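Local coordinates for protein glycoside Hydrolase (Bacteroides uniformis, PDB 5T99) that probably hydrolyses beta-galactosidic linkages of agarose-derived oligosaccharides as a family 2 glycoside hydrolase, and binds the inhibitor galacto-isofagomine in its pocket, at residues W260-P265 with G364-D369; E305-N310 with G341-R346; E355-C360 with R404-V409. All blocks are in the same frame, centred on the assembly; numbering follows the deposited sequence.

Contact 1. Residues W260-P265 with G364-D369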
loop_
_atom_site.group_PDB
_atom_site.type_symbol
_atom_site.label_atom_id
_atom_site.label_comp_id
_atom_site.label_asym_id
_atom_site.label_seq_id
_atom_site.Cartn_x
_atom_site.Cartn_y
_atom_site.Cartn_z
ATOM N N TRP A 260 -12.820 -15.098 -8.549
ATOM C CA TRP A 260 -12.187 -13.838 -8.134
ATOM C C TRP A 260 -11.713 -13.141 -9.399
ATOM O O TRP A 260 -10.971 -13.730 -10.209
ATOM C CB TRP A 260 -11.015 -14.075 -7.175
ATOM C CG TRP A 260 -10.330 -12.816 -6.643
ATOM C CD1 TRP A 260 -10.555 -12.209 -5.433
ATOM C CD2 TRP A 260 -9.292 -12.052 -7.283
ATOM N NE1 TRP A 260 -9.736 -11.118 -5.290
ATOM C CE2 TRP A 260 -8.961 -10.988 -6.409
ATOM C CE3 TRP A 260 -8.625 -12.155 -8.510
ATOM C CZ2 TRP A 260 -7.987 -10.028 -6.721
ATOM C CZ3 TRP A 260 -7.654 -11.202 -8.828
ATOM C CH2 TRP A 260 -7.344 -10.148 -7.928
ATOM N N GLY A 261 -12.182 -11.910 -9.582
ATOM C CA GLY A 261 -11.793 -11.065 -10.715
ATOM C C GLY A 261 -11.808 -9.605 -10.301
ATOM O O GLY A 261 -12.230 -9.282 -9.202
ATOM N N GLN A 262 -11.359 -8.726 -11.195
ATOM C CA GLN A 262 -11.172 -7.300 -10.862
ATOM C C GLN A 262 -12.491 -6.572 -10.630
ATOM O O GLN A 262 -12.574 -5.752 -9.726
ATOM C CB GLN A 262 -10.309 -6.578 -11.916
ATOM C CG GLN A 262 -8.968 -7.269 -12.113
ATOM C CD GLN A 262 -7.819 -6.322 -12.428
ATOM O OE1 GLN A 262 -7.669 -5.864 -13.559
ATOM N NE2 GLN A 262 -6.982 -6.056 -11.432
ATOM N N LYS A 263 -13.515 -6.891 -11.420
ATOM C CA LYS A 263 -14.846 -6.317 -11.219
ATOM C C LYS A 263 -15.541 -6.968 -10.028
ATOM O O LYS A 263 -16.192 -6.277 -9.244
ATOM C CB LYS A 263 -15.729 -6.482 -12.463
ATOM C CG LYS A 263 -15.223 -5.809 -13.730
ATOM C CD LYS A 263 -15.066 -4.298 -13.570
ATOM C CE LYS A 263 -13.602 -3.896 -13.361
ATOM N NZ LYS A 263 -13.431 -2.446 -13.047
ATOM N N ASN A 264 -15.410 -8.286 -9.905
ATOM C CA ASN A 264 -16.071 -9.056 -8.843
ATOM C C ASN A 264 -15.055 -9.878 -8.039
ATOM O O ASN A 264 -14.812 -11.058 -8.328
ATOM C CB ASN A 264 -17.193 -9.890 -9.446
ATOM C CG ASN A 264 -18.317 -9.004 -9.990
ATOM O OD1 ASN A 264 -19.085 -8.426 -9.217
ATOM N ND2 ASN A 264 -18.383 -8.854 -11.320
ATOM N N PRO A 265 -14.422 -9.225 -7.046
ATOM C CA PRO A 265 -13.342 -9.815 -6.251
ATOM C C PRO A 265 -13.874 -10.680 -5.101
ATOM O O PRO A 265 -13.702 -10.371 -3.908
ATOM C CB PRO A 265 -12.594 -8.584 -5.753
ATOM C CG PRO A 265 -13.671 -7.560 -5.587
ATOM C CD PRO A 265 -14.618 -7.799 -6.711
ATOM N N GLY A 364 -10.004 -6.330 -5.601
ATOM C CA GLY A 364 -9.761 -6.834 -6.943
ATOM C C GLY A 364 -8.537 -6.299 -7.651
ATOM O O GLY A 364 -8.500 -6.277 -8.880
ATOM N N LEU A 365 -7.527 -5.899 -6.895
ATOM C CA LEU A 365 -6.293 -5.378 -7.471
ATOM C C LEU A 365 -5.236 -6.474 -7.553
ATOM O O LEU A 365 -5.091 -7.257 -6.621
ATOM C CB LEU A 365 -5.752 -4.245 -6.601
ATOM C CG LEU A 365 -6.619 -2.990 -6.489
ATOM C CD1 LEU A 365 -6.061 -2.094 -5.391
ATOM C CD2 LEU A 365 -6.690 -2.232 -7.810
ATOM N N VAL A 366 -4.480 -6.515 -8.650
ATOM C CA VAL A 366 -3.381 -7.468 -8.772
ATOM C C VAL A 366 -2.125 -6.823 -8.218
ATOM O O VAL A 366 -1.949 -5.609 -8.335
ATOM C CB VAL A 366 -3.217 -8.038 -10.201
ATOM C CG1 VAL A 366 -4.436 -8.881 -10.541
ATOM C CG2 VAL A 366 -2.998 -6.967 -11.263
ATOM N N VAL A 367 -1.271 -7.630 -7.588
ATOM C CA VAL A 367 -0.131 -7.142 -6.835
ATOM C C VAL A 367 1.198 -7.822 -7.213
ATOM O O VAL A 367 1.275 -9.048 -7.312
ATOM C CB VAL A 367 -0.368 -7.305 -5.325
ATOM C CG1 VAL A 367 0.850 -6.846 -4.527
ATOM C CG2 VAL A 367 -1.609 -6.529 -4.892
ATOM N N LEU A 368 2.232 -6.994 -7.400
ATOM C CA LEU A 368 3.620 -7.426 -7.476
ATOM C C LEU A 368 4.223 -7.242 -6.089
ATOM O O LEU A 368 4.421 -6.113 -5.637
ATOM C CB LEU A 368 4.390 -6.605 -8.502
ATOM C CG LEU A 368 4.156 -6.939 -9.977
ATOM C CD1 LEU A 368 2.681 -6.898 -10.332
ATOM C CD2 LEU A 368 4.953 -6.005 -10.884
ATOM N N ASP A 369 4.516 -8.355 -5.427
ATOM C CA ASP A 369 4.900 -8.383 -4.018
ATOM C C ASP A 369 6.430 -8.412 -3.979
ATOM O O ASP A 369 7.046 -9.428 -4.354
ATOM C CB ASP A 369 4.283 -9.641 -3.406
ATOM C CG ASP A 369 4.159 -9.607 -1.901
ATOM O OD1 ASP A 369 4.698 -8.700 -1.235
ATOM O OD2 ASP A 369 3.511 -10.557 -1.379
#

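Contact 2. Residues E305-N310 with G341-R346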
loop_
_atom_site.group_PDB
_atom_site.type_symbol
_atom_site.label_atom_id
_atom_site.label_comp_id
_atom_site.label_asym_id
_atom_site.label_seq_id
_atom_site.Cartn_x
_atom_site.Cartn_y
_atom_site.Cartn_z
ATOM N N GLU A 305 -8.246 -14.177 -19.934
ATOM C CA GLU A 305 -8.330 -12.930 -20.713
ATOM C C GLU A 305 -7.050 -12.124 -20.504
ATOM O O GLU A 305 -6.482 -12.126 -19.405
ATOM C CB GLU A 305 -9.534 -12.084 -20.278
ATOM C CG GLU A 305 -10.902 -12.779 -20.367
ATOM C CD GLU A 305 -11.412 -12.952 -21.798
ATOM O OE1 GLU A 305 -11.917 -14.054 -22.121
ATOM O OE2 GLU A 305 -11.316 -11.989 -22.603
ATOM N N LYS A 306 -6.590 -11.470 -21.570
ATOM C CA LYS A 306 -5.521 -10.473 -21.490
ATOM C C LYS A 306 -5.857 -9.461 -20.417
ATOM O O LYS A 306 -6.952 -8.923 -20.411
ATOM C CB LYS A 306 -5.360 -9.717 -22.813
ATOM C CG LYS A 306 -4.207 -10.185 -23.691
ATOM C CD LYS A 306 -2.886 -9.473 -23.351
ATOM C CE LYS A 306 -1.810 -9.767 -24.391
ATOM N NZ LYS A 306 -2.103 -9.188 -25.736
ATOM N N ILE A 307 -4.914 -9.231 -19.513
ATOM C CA ILE A 307 -4.984 -8.160 -18.528
ATOM C C ILE A 307 -3.848 -7.188 -18.858
ATOM O O ILE A 307 -2.795 -7.606 -19.335
ATOM C CB ILE A 307 -4.886 -8.710 -17.072
ATOM C CG1 ILE A 307 -5.136 -7.608 -16.044
ATOM C CG2 ILE A 307 -3.537 -9.365 -16.775
ATOM C CD1 ILE A 307 -5.170 -8.117 -14.612
ATOM N N ARG A 308 -4.081 -5.897 -18.635
ATOM C CA ARG A 308 -3.034 -4.880 -18.737
ATOM C C ARG A 308 -2.908 -4.147 -17.418
ATOM O O ARG A 308 -3.908 -3.865 -16.767
ATOM C CB ARG A 308 -3.336 -3.894 -19.863
ATOM C CG ARG A 308 -3.592 -4.594 -21.186
ATOM C CD ARG A 308 -3.547 -3.669 -22.392
ATOM N NE ARG A 308 -3.171 -4.406 -23.607
ATOM C CZ ARG A 308 -1.926 -4.786 -23.941
ATOM N NH1 ARG A 308 -0.879 -4.522 -23.146
ATOM N NH2 ARG A 308 -1.725 -5.447 -25.087
ATOM N N PHE A 309 -1.679 -3.820 -17.036
ATOM C CA PHE A 309 -1.423 -3.142 -15.774
ATOM C C PHE A 309 -1.472 -1.621 -15.926
ATOM O O PHE A 309 -0.552 -0.996 -16.454
ATOM C CB PHE A 309 -0.074 -3.574 -15.176
ATOM C CG PHE A 309 0.121 -5.062 -15.117
ATOM C CD1 PHE A 309 -0.864 -5.891 -14.596
ATOM C CD2 PHE A 309 1.303 -5.632 -15.558
ATOM C CE1 PHE A 309 -0.679 -7.269 -14.542
ATOM C CE2 PHE A 309 1.502 -7.001 -15.500
ATOM C CZ PHE A 309 0.510 -7.826 -14.993
ATOM N N ASN A 310 -2.583 -1.046 -15.479
ATOM C CA ASN A 310 -2.672 0.365 -15.117
ATOM C C ASN A 310 -2.250 0.453 -13.666
ATOM O O ASN A 310 -3.093 0.504 -12.768
ATOM C CB ASN A 310 -4.106 0.866 -15.242
ATOM C CG ASN A 310 -4.616 0.816 -16.653
ATOM O OD1 ASN A 310 -3.844 0.804 -17.606
ATOM N ND2 ASN A 310 -5.930 0.777 -16.797
ATOM N N GLY A 341 -8.430 4.679 -12.134
ATOM C CA GLY A 341 -8.344 3.605 -13.136
ATOM C C GLY A 341 -7.248 2.587 -12.841
ATOM O O GLY A 341 -6.907 1.765 -13.704
ATOM N N VAL A 342 -6.709 2.623 -11.617
ATOM C CA VAL A 342 -5.658 1.699 -11.197
ATOM C C VAL A 342 -6.251 0.310 -10.971
ATOM O O VAL A 342 -7.233 0.163 -10.224
ATOM C CB VAL A 342 -4.975 2.177 -9.901
ATOM C CG1 VAL A 342 -3.967 1.156 -9.376
ATOM C CG2 VAL A 342 -4.282 3.515 -10.133
ATOM N N ASN A 343 -5.660 -0.693 -11.615
ATOM C CA ASN A 343 -6.018 -2.094 -11.382
ATOM C C ASN A 343 -4.860 -2.929 -10.816
ATOM O O ASN A 343 -4.996 -4.145 -10.652
ATOM C CB ASN A 343 -6.518 -2.723 -12.686
ATOM C CG ASN A 343 -5.408 -2.923 -13.696
ATOM O OD1 ASN A 343 -4.425 -2.189 -13.689
ATOM N ND2 ASN A 343 -5.554 -3.921 -14.568
ATOM N N ALA A 344 -3.722 -2.298 -10.531
ATOM C CA ALA A 344 -2.517 -3.037 -10.148
ATOM C C ALA A 344 -1.587 -2.234 -9.249
ATOM O O ALA A 344 -1.496 -1.021 -9.374
ATOM C CB ALA A 344 -1.784 -3.495 -11.390
ATOM N N ILE A 345 -0.912 -2.934 -8.341
ATOM C CA ILE A 345 -0.036 -2.322 -7.348
ATOM C C ILE A 345 1.326 -3.014 -7.401
ATOM O O ILE A 345 1.393 -4.235 -7.468
ATOM C CB ILE A 345 -0.583 -2.472 -5.904
ATOM C CG1 ILE A 345 -2.053 -2.038 -5.789
ATOM C CG2 ILE A 345 0.285 -1.691 -4.919
ATOM C CD1 ILE A 345 -2.315 -0.557 -5.983
ATOM N N ARG A 346 2.402 -2.232 -7.358
ATOM C CA ARG A 346 3.755 -2.758 -7.121
ATOM C C ARG A 346 4.150 -2.340 -5.715
ATOM O O ARG A 346 4.144 -1.146 -5.440
ATOM C CB ARG A 346 4.725 -2.167 -8.143
ATOM C CG ARG A 346 6.192 -2.544 -7.939
ATOM C CD ARG A 346 7.007 -2.439 -9.229
ATOM N NE ARG A 346 8.422 -2.754 -8.992
ATOM C CZ ARG A 346 9.425 -1.872 -8.864
ATOM N NH1 ARG A 346 9.244 -0.548 -8.991
ATOM N NH2 ARG A 346 10.646 -2.322 -8.607
#

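Contact 3. Residues E355-C360 with R404-V409. With EDO (1,2-ethanediol), chain J; EDO (1,2-ethanediol), chain K.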
loop_
_atom_site.group_PDB
_atom_site.type_symbol
_atom_site.label_atom_id
_atom_site.label_comp_id
_atom_site.label_asym_id
_atom_site.label_seq_id
_atom_site.Cartn_x
_atom_site.Cartn_y
_atom_site.Cartn_z
ATOM N N GLU A 355 -2.611 -6.660 6.103
ATOM C CA GLU A 355 -3.876 -5.926 5.977
ATOM C C GLU A 355 -3.980 -5.255 4.615
ATOM O O GLU A 355 -5.041 -5.288 3.968
ATOM C CB GLU A 355 -4.039 -4.885 7.103
ATOM C CG GLU A 355 -4.366 -5.476 8.484
ATOM C CD GLU A 355 -3.176 -6.129 9.173
ATOM O OE1 GLU A 355 -2.010 -5.805 8.819
ATOM O OE2 GLU A 355 -3.411 -6.982 10.067
ATOM N N PHE A 356 -2.871 -4.674 4.168
ATOM C CA PHE A 356 -2.837 -4.041 2.855
ATOM C C PHE A 356 -3.215 -5.044 1.761
ATOM O O PHE A 356 -4.008 -4.733 0.882
ATOM C CB PHE A 356 -1.456 -3.429 2.592
ATOM C CG PHE A 356 -1.331 -2.774 1.245
ATOM C CD1 PHE A 356 -1.743 -1.469 1.064
ATOM C CD2 PHE A 356 -0.814 -3.473 0.160
ATOM C CE1 PHE A 356 -1.659 -0.858 -0.179
ATOM C CE2 PHE A 356 -0.708 -2.868 -1.090
ATOM C CZ PHE A 356 -1.147 -1.558 -1.258
ATOM N N LEU A 357 -2.648 -6.253 1.839
ATOM C CA LEU A 357 -2.924 -7.321 0.861
ATOM C C LEU A 357 -4.334 -7.878 0.982
ATOM O O LEU A 357 -4.936 -8.229 -0.038
ATOM C CB LEU A 357 -1.891 -8.452 0.953
ATOM C CG LEU A 357 -0.471 -8.010 0.573
ATOM C CD1 LEU A 357 0.525 -9.110 0.856
ATOM C CD2 LEU A 357 -0.370 -7.585 -0.886
ATOM N N ASP A 358 -4.870 -7.942 2.205
ATOM C CA ASP A 358 -6.276 -8.308 2.387
ATOM C C ASP A 358 -7.180 -7.333 1.646
ATOM O O ASP A 358 -8.154 -7.751 1.035
ATOM C CB ASP A 358 -6.676 -8.386 3.866
ATOM C CG ASP A 358 -6.062 -9.573 4.581
ATOM O OD1 ASP A 358 -5.755 -10.595 3.920
ATOM O OD2 ASP A 358 -5.885 -9.486 5.815
ATOM N N LEU A 359 -6.839 -6.046 1.659
ATOM C CA LEU A 359 -7.625 -5.042 0.938
ATOM C C LEU A 359 -7.541 -5.241 -0.561
ATOM O O LEU A 359 -8.563 -5.204 -1.251
ATOM C CB LEU A 359 -7.211 -3.616 1.335
ATOM C CG LEU A 359 -7.615 -3.216 2.767
ATOM C CD1 LEU A 359 -6.889 -1.952 3.214
ATOM C CD2 LEU A 359 -9.117 -3.008 2.853
ATOM N N CYS A 360 -6.334 -5.472 -1.066
ATOM C CA CYS A 360 -6.130 -5.739 -2.499
ATOM C C CYS A 360 -6.953 -6.937 -2.950
ATOM O O CYS A 360 -7.613 -6.869 -3.986
ATOM C CB CYS A 360 -4.641 -5.968 -2.827
ATOM S SG CYS A 360 -3.592 -4.498 -2.644
ATOM N N ARG A 404 1.462 -16.352 -0.078
ATOM C CA ARG A 404 1.142 -17.219 -1.220
ATOM C C ARG A 404 -0.313 -17.711 -1.298
ATOM O O ARG A 404 -0.635 -18.494 -2.187
ATOM C CB ARG A 404 2.088 -18.418 -1.284
ATOM C CG ARG A 404 1.984 -19.392 -0.115
ATOM C CD ARG A 404 3.103 -20.396 -0.217
ATOM N NE ARG A 404 3.105 -21.369 0.858
ATOM C CZ ARG A 404 3.848 -22.477 0.870
ATOM N NH1 ARG A 404 4.663 -22.772 -0.147
ATOM N NH2 ARG A 404 3.780 -23.312 1.912
ATOM N N ASN A 405 -1.161 -17.289 -0.364
ATOM C CA ASN A 405 -2.603 -17.510 -0.459
ATOM C C ASN A 405 -3.412 -16.307 -0.925
ATOM O O ASN A 405 -4.589 -16.474 -1.251
ATOM C CB ASN A 405 -3.140 -17.997 0.879
ATOM C CG ASN A 405 -2.456 -19.258 1.329
ATOM O OD1 ASN A 405 -2.317 -20.194 0.539
ATOM N ND2 ASN A 405 -2.005 -19.301 2.588
ATOM N N HIS A 406 -2.825 -15.113 -0.956
ATOM C CA HIS A 406 -3.553 -13.927 -1.432
ATOM C C HIS A 406 -3.831 -14.035 -2.929
ATOM O O HIS A 406 -2.892 -14.143 -3.712
ATOM C CB HIS A 406 -2.736 -12.655 -1.202
ATOM C CG HIS A 406 -2.623 -12.240 0.229
ATOM N ND1 HIS A 406 -3.687 -11.750 0.953
ATOM C CD2 HIS A 406 -1.551 -12.191 1.058
ATOM C CE1 HIS A 406 -3.279 -11.438 2.172
ATOM N NE2 HIS A 406 -1.991 -11.710 2.266
ATOM N N PRO A 407 -5.103 -14.002 -3.349
ATOM C CA PRO A 407 -5.352 -14.025 -4.805
ATOM C C PRO A 407 -4.918 -12.752 -5.539
ATOM O O PRO A 407 -4.725 -12.797 -6.750
ATOM C CB PRO A 407 -6.869 -14.185 -4.893
ATOM C CG PRO A 407 -7.375 -13.620 -3.624
ATOM C CD PRO A 407 -6.370 -14.046 -2.597
ATOM N N SER A 408 -4.776 -11.637 -4.820
ATOM C CA SER A 408 -4.282 -10.391 -5.408
ATOM C C SER A 408 -2.850 -10.525 -5.926
ATOM O O SER A 408 -2.516 -9.931 -6.924
ATOM C CB SER A 408 -4.361 -9.230 -4.403
ATOM O OG SER A 408 -3.561 -9.477 -3.259
ATOM N N VAL A 409 -2.010 -11.309 -5.255
ATOM C CA VAL A 409 -0.576 -11.381 -5.610
ATOM C C VAL A 409 -0.397 -12.206 -6.880
ATOM O O VAL A 409 -0.846 -13.347 -6.943
ATOM C CB VAL A 409 0.282 -11.983 -4.472
ATOM C CG1 VAL A 409 1.735 -12.086 -4.895
ATOM C CG2 VAL A 409 0.158 -11.126 -3.226
HETATM C C1 EDO J . -4.118 -18.643 -4.514
HETATM O O1 EDO J . -3.001 -19.205 -3.779
HETATM C C2 EDO J . -5.460 -18.833 -3.797
HETATM O O2 EDO J . -6.071 -17.582 -3.416
HETATM C C1 EDO K . 5.619 -26.968 0.717
HETATM O O1 EDO K . 5.737 -28.328 0.273
HETATM C C2 EDO K . 6.326 -25.989 -0.213
HETATM O O2 EDO K . 7.095 -25.041 0.539
#

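Contact 1. Residues W260-P265 with G364-D369
Gly364 meets four residues of the 260-265 loop at once, and it illustrates how a glycine that ends a helix can also become the docking point for a loop distant in the chain. It closes helix 354-363 in a Schellman motif with positive phi, a conformation that by itself favours glycine. The partner adds a second reason: a CB at this position would clash with the carbonyl oxygen of Gln262 and press tightly on the ring of Pro265. From the loop, Pro265 CB rests 3.4 Å from Gly364 N, while Trp260 brings CZ2 of its six-membered ring to 3.7 Å from Gly364 CA. Setting CG anti to the backbone N (chi1 -178°) swings the indole across to the chain, where its CZ2-CH2 edge reaches Gly364 to Val366. The carbonyl of Gly364 takes the one hydrogen bond between the segments, from Gln262 NE2 at 3.0 Å. The donor lies in the carbonyl plane, but the bond is bent (140° at the hydrogen) and the oxygen sits 27° out of the Gln262 amide plane. Gln262 CA adds a CH...O contact to this same oxygen at 3.5 Å.

At Leu365 the side chain turns away, while Leu365 O meets the indole edge, in the ring plane, 3.9 Å from Trp260 CH2. Val366 opens the barrel strand; its CG1 lies 4.1 Å from Trp260 CH2 and also approaches Gln262 NE2.

The polar ends of the loop are paired beyond this interface as well: Trp260 NE1 donates to Asp361 O in the helix end, and Gln262 NE2 to Asn343 O. The loop between strands 245-255 and 268-276 is thus fastened mainly to main-chain carbonyls, a chemistry that probably depends more on backbone shape than on the identity of the barrel side chains.

Contact 2. Residues E305-N310 with G341-R346
Asn343 supplies both ends of its carboxamide to the backbone of strand 305-313, an example of one side chain standing in for strand pairing where two chains diverge. Among the hydrogen bonds, ND2 donates to Arg308 O at 2.7 Å, with the acceptor near the amide plane and an angle of 157° at the hydrogen. OD1 receives Asn310 N at 2.8 Å, though this bond is weak and bent. Together the strong bond and the weak one probably hold the rotation of the amide, which reaches the strand because CG stands between the backbone N and the carbonyl carbon (chi1 71°). Main chain follows side chain: Asn343 N donates to Asn310 O at 3.1 Å, and Val342 CA sends a CH...O contact to that oxygen at 3.2 Å. A weak bond runs from Asn310 ND2 to Gly341 O.

Apolar contact is slighter. Ala344 CB lies 4.1 Å from Phe309 CD1, and Ile307 CG1 lies 4.0 Å from Asn343 ND2, the two side chains running antiparallel.

These segments belong to a beta-alpha-beta crossover of the TIM barrel, strand 305-313, helix 327-339 and strand 344-346, with Gly341 ending the helix in a Schellman motif. Within the barrel, strand 305-313 runs parallel to 344-346 and 549-552, Phe309 meets Phe551 of the latter, and Trp607 of helix 598-607 packs against Asn310 and Val342.

Contact 3. Residues E355-C360 with R404-V409
Helix 354-363 approaches the turn before strand 409-416 with CA atoms 7.0 Å apart at Leu357 and His406, narrowing to 5.8 Å between the CA atoms of Cys360 and Ser408. The motif is a TIM-barrel helix packed on the loop leading into strand 409-416, the parallel neighbour of strand 366-370, which follows the helix. It shows how an imidazole can serve as a flat seat for an aliphatic chain.

Leu357 CB sits over the centre of the His406 ring, 3.5 Å from the ring centroid and 12° off the normal, in a CH-pi contact. The two side chains cross at about a right angle; Leu357 CD1 lies near His406 CD2, and Leu357 CD2 touches Val409 CG2. At the ring's edge, in its plane, Asp358 OD1 stands 3.1 Å from His406 CE1, the carboxylate turned 54° from the imidazole. The ring is hydrogen-bonded through ND1 to Asp361 OD2, one turn further along the helix, and the nearby acids would probably polarise it. Replacing His406 with an alanine removes the ring, which would probably open a gap beside Leu357 and leave Asp361 OD2 without its imidazole partner.

Deeper in, Ser408 has its hydroxyl between the backbone N and the carbonyl carbon (chi1 61°), where OG bonds to Asp361 OD1; one carboxylate thus holds both loop residues. Ser408 CB itself packs on the helix, 3.6 Å from Cys360 CB.

The three contacts follow one wall of the TIM barrel. Contacts 1 and 2, with centres about 9 Å apart, are joined by probable hydrogen bonds, from Gln262 NE2 to Asn343 O at 2.9 Å and from Ile345 N to Val366 O at the same distance. Contact 3 lies about 9 Å from contact 1, centre to centre, and a further probable hydrogen bond links them, from Val367 N to Ser408 O at 2.7 Å. Contacts 2 and 3, about 15 Å apart between centres, touch through Ile345 and Phe356. Toward the pocket, Arg346 of contact 2 bridges to Glu494 and bonds Asn416, both residues that line the galacto-isofagomine site, making it a second-shell residue there.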